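Side-chain contacts in nitrate regulatory protein (Klebsiella oxytoca, PDB 4AKK), which senses nitrate and nitrite and, by binding the terminator site in the nasF operon leader RNA, brings about transcription antitermination of the nasFEDCBA operon: residues Leu333-Asp336 / Lys337-Pro341; Gln51-His54 / Gln55-Gln58. All coordinates share one frame; numbering follows the deposited sequence.

Contact 1 (Leu333-Asp336 / Lys337-Pro341); sequences LRLD and KQLLP
Side chains three to five residues apart meet here along the last turns of the short helix 331-339 and round the bend that hands the chain on to helix 341-358. D336 and P341 make the closest side-chain meeting: carboxylate oxygen OD2 of D336 stands 3.3 Å from CG of P341 and nearly as close to CD, the two side chains crossing at about a right angle. With its CG anti to the backbone N (chi1 175°), D336 leans along the helix toward the C-terminal end, which brings the carboxylate to the proline ring. Starting one residue earlier, L335 and L339 cross obliquely, methyl CD1 of L335 lying 3.9 Å from CD1 of L339. L333 runs alongside K337, pointing the same way; its CD2 comes 4.2 Å from CG of K337, so the lysine touches through the aliphatic root of a chain bent at chi2 and chi3.

The backbone holds these pairs in step: N of K337 bonds to O of L333 almost straight (174° at the hydrogen), and N of L339 reaches O of L335 at 2.7 Å. The last of these bonds runs from N of L340 to O of D336, also 2.7 Å. L340 then leaves the helix with positive phi (56°) and serves as N-cap residue of the next helix, whose first residue is P341.

Around this elbow, Q338 and L340 rest on P180 of helix 180-212, while the second subunit packs against L335 through its C130, Q338 through its W126 and P341 through its H348.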
loop_
_atom_site.group_PDB
_atom_site.type_symbol
_atom_site.label_atom_id
_atom_site.label_comp_id
_atom_site.label_asym_id
_atom_site.label_seq_id
_atom_site.Cartn_x
_atom_site.Cartn_y
_atom_site.Cartn_z
ATOM N N LEU A 333 0.822 8.900 18.420
ATOM C CA LEU A 333 2.258 9.005 18.206
ATOM C C LEU A 333 2.927 7.676 18.526
ATOM O O LEU A 333 3.629 7.109 17.689
ATOM C CB LEU A 333 2.853 10.123 19.070
ATOM C CG LEU A 333 4.352 10.434 18.944
ATOM C CD1 LEU A 333 5.204 9.533 19.840
ATOM C CD2 LEU A 333 4.826 10.372 17.489
ATOM N N ARG A 334 2.706 7.184 19.741
ATOM C CA ARG A 334 3.297 5.918 20.166
ATOM C C ARG A 334 2.883 4.766 19.251
ATOM O O ARG A 334 3.680 3.874 18.958
ATOM C CB ARG A 334 2.944 5.620 21.629
ATOM C CG ARG A 334 3.963 6.187 22.621
ATOM C CD ARG A 334 3.535 5.997 24.074
ATOM N NE ARG A 334 2.465 6.917 24.455
ATOM C CZ ARG A 334 2.662 8.140 24.941
ATOM N NH1 ARG A 334 3.897 8.600 25.110
ATOM N NH2 ARG A 334 1.624 8.906 25.257
ATOM N N LEU A 335 1.639 4.816 18.783
ATOM C CA LEU A 335 1.074 3.786 17.913
ATOM C C LEU A 335 1.821 3.703 16.580
ATOM O O LEU A 335 2.276 2.625 16.174
ATOM C CB LEU A 335 -0.412 4.073 17.672
ATOM C CG LEU A 335 -1.284 2.917 17.180
ATOM C CD1 LEU A 335 -1.118 1.698 18.068
ATOM C CD2 LEU A 335 -2.732 3.358 17.148
ATOM N N ASP A 336 1.948 4.847 15.909
ATOM C CA ASP A 336 2.639 4.915 14.628
ATOM C C ASP A 336 4.087 4.462 14.762
ATOM O O ASP A 336 4.559 3.661 13.962
ATOM C CB ASP A 336 2.581 6.329 14.042
ATOM C CG ASP A 336 3.390 6.462 12.758
ATOM O OD1 ASP A 336 4.629 6.612 12.840
ATOM O OD2 ASP A 336 2.784 6.420 11.665
ATOM N N LYS A 337 4.778 4.980 15.774
ATOM C CA LYS A 337 6.153 4.575 16.060
ATOM C C LYS A 337 6.257 3.068 16.251
ATOM O O LYS A 337 7.258 2.466 15.886
ATOM C CB LYS A 337 6.674 5.278 17.316
ATOM C CG LYS A 337 6.933 6.765 17.143
ATOM C CD LYS A 337 8.258 7.014 16.435
ATOM C CE LYS A 337 9.439 6.584 17.300
ATOM N NZ LYS A 337 10.759 6.882 16.663
ATOM N N GLN A 338 5.222 2.466 16.833
ATOM C CA GLN A 338 5.252 1.037 17.147
ATOM C C GLN A 338 4.842 0.140 15.967
ATOM O O GLN A 338 5.463 -0.895 15.725
ATOM C CB GLN A 338 4.387 0.737 18.377
ATOM C CG GLN A 338 4.334 -0.744 18.760
ATOM C CD GLN A 338 5.653 -1.264 19.299
ATOM O OE1 GLN A 338 6.486 -0.497 19.783
ATOM N NE2 GLN A 338 5.846 -2.577 19.226
ATOM N N LEU A 339 3.802 0.539 15.240
ATOM C CA LEU A 339 3.287 -0.260 14.128
ATOM C C LEU A 339 3.945 0.081 12.782
ATOM O O LEU A 339 4.070 -0.779 11.911
ATOM C CB LEU A 339 1.758 -0.130 14.024
ATOM C CG LEU A 339 0.954 -0.488 15.280
ATOM C CD1 LEU A 339 -0.525 -0.571 14.957
ATOM C CD2 LEU A 339 1.432 -1.798 15.892
ATOM N N LEU A 340 4.355 1.334 12.617
ATOM C CA LEU A 340 5.039 1.765 11.402
ATOM C C LEU A 340 4.222 1.486 10.143
ATOM O O LEU A 340 4.650 0.728 9.267
ATOM C CB LEU A 340 6.386 1.071 11.296
ATOM C CG LEU A 340 7.392 1.484 12.359
ATOM C CD1 LEU A 340 8.679 0.698 12.166
ATOM C CD2 LEU A 340 7.638 2.976 12.263
ATOM N N PRO A 341 3.041 2.104 10.041
ATOM C CA PRO A 341 2.174 1.856 8.882
ATOM C C PRO A 341 2.835 2.295 7.573
ATOM O O PRO A 341 2.717 1.589 6.581
ATOM C CB PRO A 341 0.932 2.712 9.188
ATOM C CG PRO A 341 1.440 3.760 10.157
ATOM C CD PRO A 341 2.407 3.005 11.016
#

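Contact 2 (Gln51-His54 / Gln55-Gln58)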
loop_
_atom_site.group_PDB
_atom_site.type_symbol
_atom_site.label_atom_id
_atom_site.label_comp_id
_atom_site.label_asym_id
_atom_site.label_seq_id
_atom_site.Cartn_x
_atom_site.Cartn_y
_atom_site.Cartn_z
ATOM N N GLN A 51 8.530 -11.907 23.989
ATOM C CA GLN A 51 8.631 -13.297 23.574
ATOM C C GLN A 51 9.194 -13.406 22.158
ATOM O O GLN A 51 9.998 -14.293 21.864
ATOM C CB GLN A 51 7.258 -13.965 23.655
ATOM C CG GLN A 51 7.234 -15.395 23.149
ATOM C CD GLN A 51 5.823 -15.951 23.030
ATOM O OE1 GLN A 51 4.860 -15.353 23.517
ATOM N NE2 GLN A 51 5.695 -17.104 22.379
ATOM N N GLN A 52 8.774 -12.496 21.287
ATOM C CA GLN A 52 9.244 -12.472 19.905
ATOM C C GLN A 52 10.745 -12.210 19.774
ATOM O O GLN A 52 11.339 -12.534 18.751
ATOM C CB GLN A 52 8.460 -11.441 19.082
ATOM C CG GLN A 52 7.162 -11.972 18.520
ATOM C CD GLN A 52 7.333 -13.340 17.878
ATOM O OE1 GLN A 52 7.094 -14.373 18.512
ATOM N NE2 GLN A 52 7.766 -13.355 16.619
ATOM N N LEU A 53 11.356 -11.621 20.799
ATOM C CA LEU A 53 12.798 -11.366 20.771
ATOM C C LEU A 53 13.570 -12.651 20.471
ATOM O O LEU A 53 14.688 -12.615 19.941
ATOM C CB LEU A 53 13.286 -10.776 22.101
ATOM C CG LEU A 53 12.963 -9.323 22.478
ATOM C CD1 LEU A 53 13.419 -9.021 23.901
ATOM C CD2 LEU A 53 13.595 -8.344 21.510
ATOM N N HIS A 54 12.969 -13.786 20.811
ATOM C CA HIS A 54 13.641 -15.077 20.691
ATOM C C HIS A 54 13.692 -15.604 19.257
ATOM O O HIS A 54 14.465 -16.514 18.956
ATOM C CB HIS A 54 12.987 -16.110 21.615
ATOM C CG HIS A 54 13.155 -15.802 23.070
ATOM N ND1 HIS A 54 12.114 -15.378 23.868
ATOM C CD2 HIS A 54 14.251 -15.838 23.865
ATOM C CE1 HIS A 54 12.559 -15.174 25.094
ATOM N NE2 HIS A 54 13.853 -15.445 25.121
ATOM N N GLN A 55 12.872 -15.029 18.382
ATOM C CA GLN A 55 12.858 -15.424 16.979
ATOM C C GLN A 55 13.796 -14.567 16.130
ATOM O O GLN A 55 14.101 -14.911 14.990
ATOM C CB GLN A 55 11.439 -15.356 16.426
ATOM C CG GLN A 55 10.445 -16.220 17.180
ATOM C CD GLN A 55 10.837 -17.693 17.202
ATOM O OE1 GLN A 55 11.571 -18.175 16.333
ATOM N NE2 GLN A 55 10.336 -18.418 18.193
ATOM N N LEU A 56 14.259 -13.460 16.703
ATOM C CA LEU A 56 15.090 -12.495 15.988
ATOM C C LEU A 56 16.321 -13.075 15.306
ATOM O O LEU A 56 16.652 -12.703 14.177
ATOM C CB LEU A 56 15.534 -11.386 16.934
ATOM C CG LEU A 56 14.851 -10.044 16.721
ATOM C CD1 LEU A 56 13.366 -10.230 16.532
ATOM C CD2 LEU A 56 15.159 -9.110 17.880
ATOM N N ALA A 57 17.019 -13.963 15.999
ATOM C CA ALA A 57 18.262 -14.501 15.466
ATOM C C ALA A 57 18.016 -15.318 14.198
ATOM O O ALA A 57 18.750 -15.194 13.218
ATOM C CB ALA A 57 18.986 -15.338 16.523
ATOM N N GLN A 58 16.987 -16.154 14.220
ATOM C CA GLN A 58 16.704 -17.015 13.085
ATOM C C GLN A 58 16.088 -16.210 11.931
ATOM O O GLN A 58 16.359 -16.477 10.760
ATOM C CB GLN A 58 15.821 -18.208 13.496
ATOM C CG GLN A 58 14.420 -17.855 14.022
ATOM C CD GLN A 58 13.339 -17.908 12.948
ATOM O OE1 GLN A 58 13.635 -18.068 11.764
ATOM N NE2 GLN A 58 12.078 -17.774 13.361
HETATM O O HOH W 1 16.809 -13.946 18.823
HETATM O O HOH W 2 16.303 -17.069 16.903
#
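Q52 lays its side-chain amide obliquely over the aliphatic part of Q55, NE2 of Q52 lying 4.0 Å from CG of Q55. The two amide planes are only 21° apart, but their polar ends go separate ways: NE2 of Q52 bonds to the carbonyl of S176, and OE1 of Q55 accepts NE2 of Q58 at 3.0 Å. L53 and L56 run side by side, joined through their CD2 methyls.

Between the two helices the helical path is stretched open. N of Q55 bonds to O of Q52, three residues back, at 3.0 Å, approaching from above the carbonyl plane, 54° out of it; the bond from N of L56 to O of L53 is long and weak. H54 folds back, CG beside its own backbone N (chi1 -66°), and ND1 joins that N in gripping O of Q51 from one face of its plane, ND1 at 3.1 Å. Two waters bridge where direct i to i+4 bonds are missing, one from O of L53 to N of A57, the other from O of H54 to N of Q58.

The bend thus joins helix 37-52 to helix 56-85, with L53 and L56 against L311 of helix 277-312 and Q58 against P115 and A116 of helix 92-117.

Overall arrangement
From the N terminus, contact 2 comes first, at the junction of helices 37-52 and 56-85; contact 1 follows nearly three hundred residues later, where helix 331-339 gives way to helix 341-358. Each is local and closes only a turn of chain, so they stand in series, neither nesting nor crossing. Their centres lie 20 Å apart on the same side of the chain's centre, and their nearest atoms, about 9 Å apart, do not touch. A weak hydrogen bond from Q338 of contact 1 to Q49 links helix 331-339 to helix 37-52. Contact 2 faces helices of its own chain, whereas contact 1 also meets the second subunit.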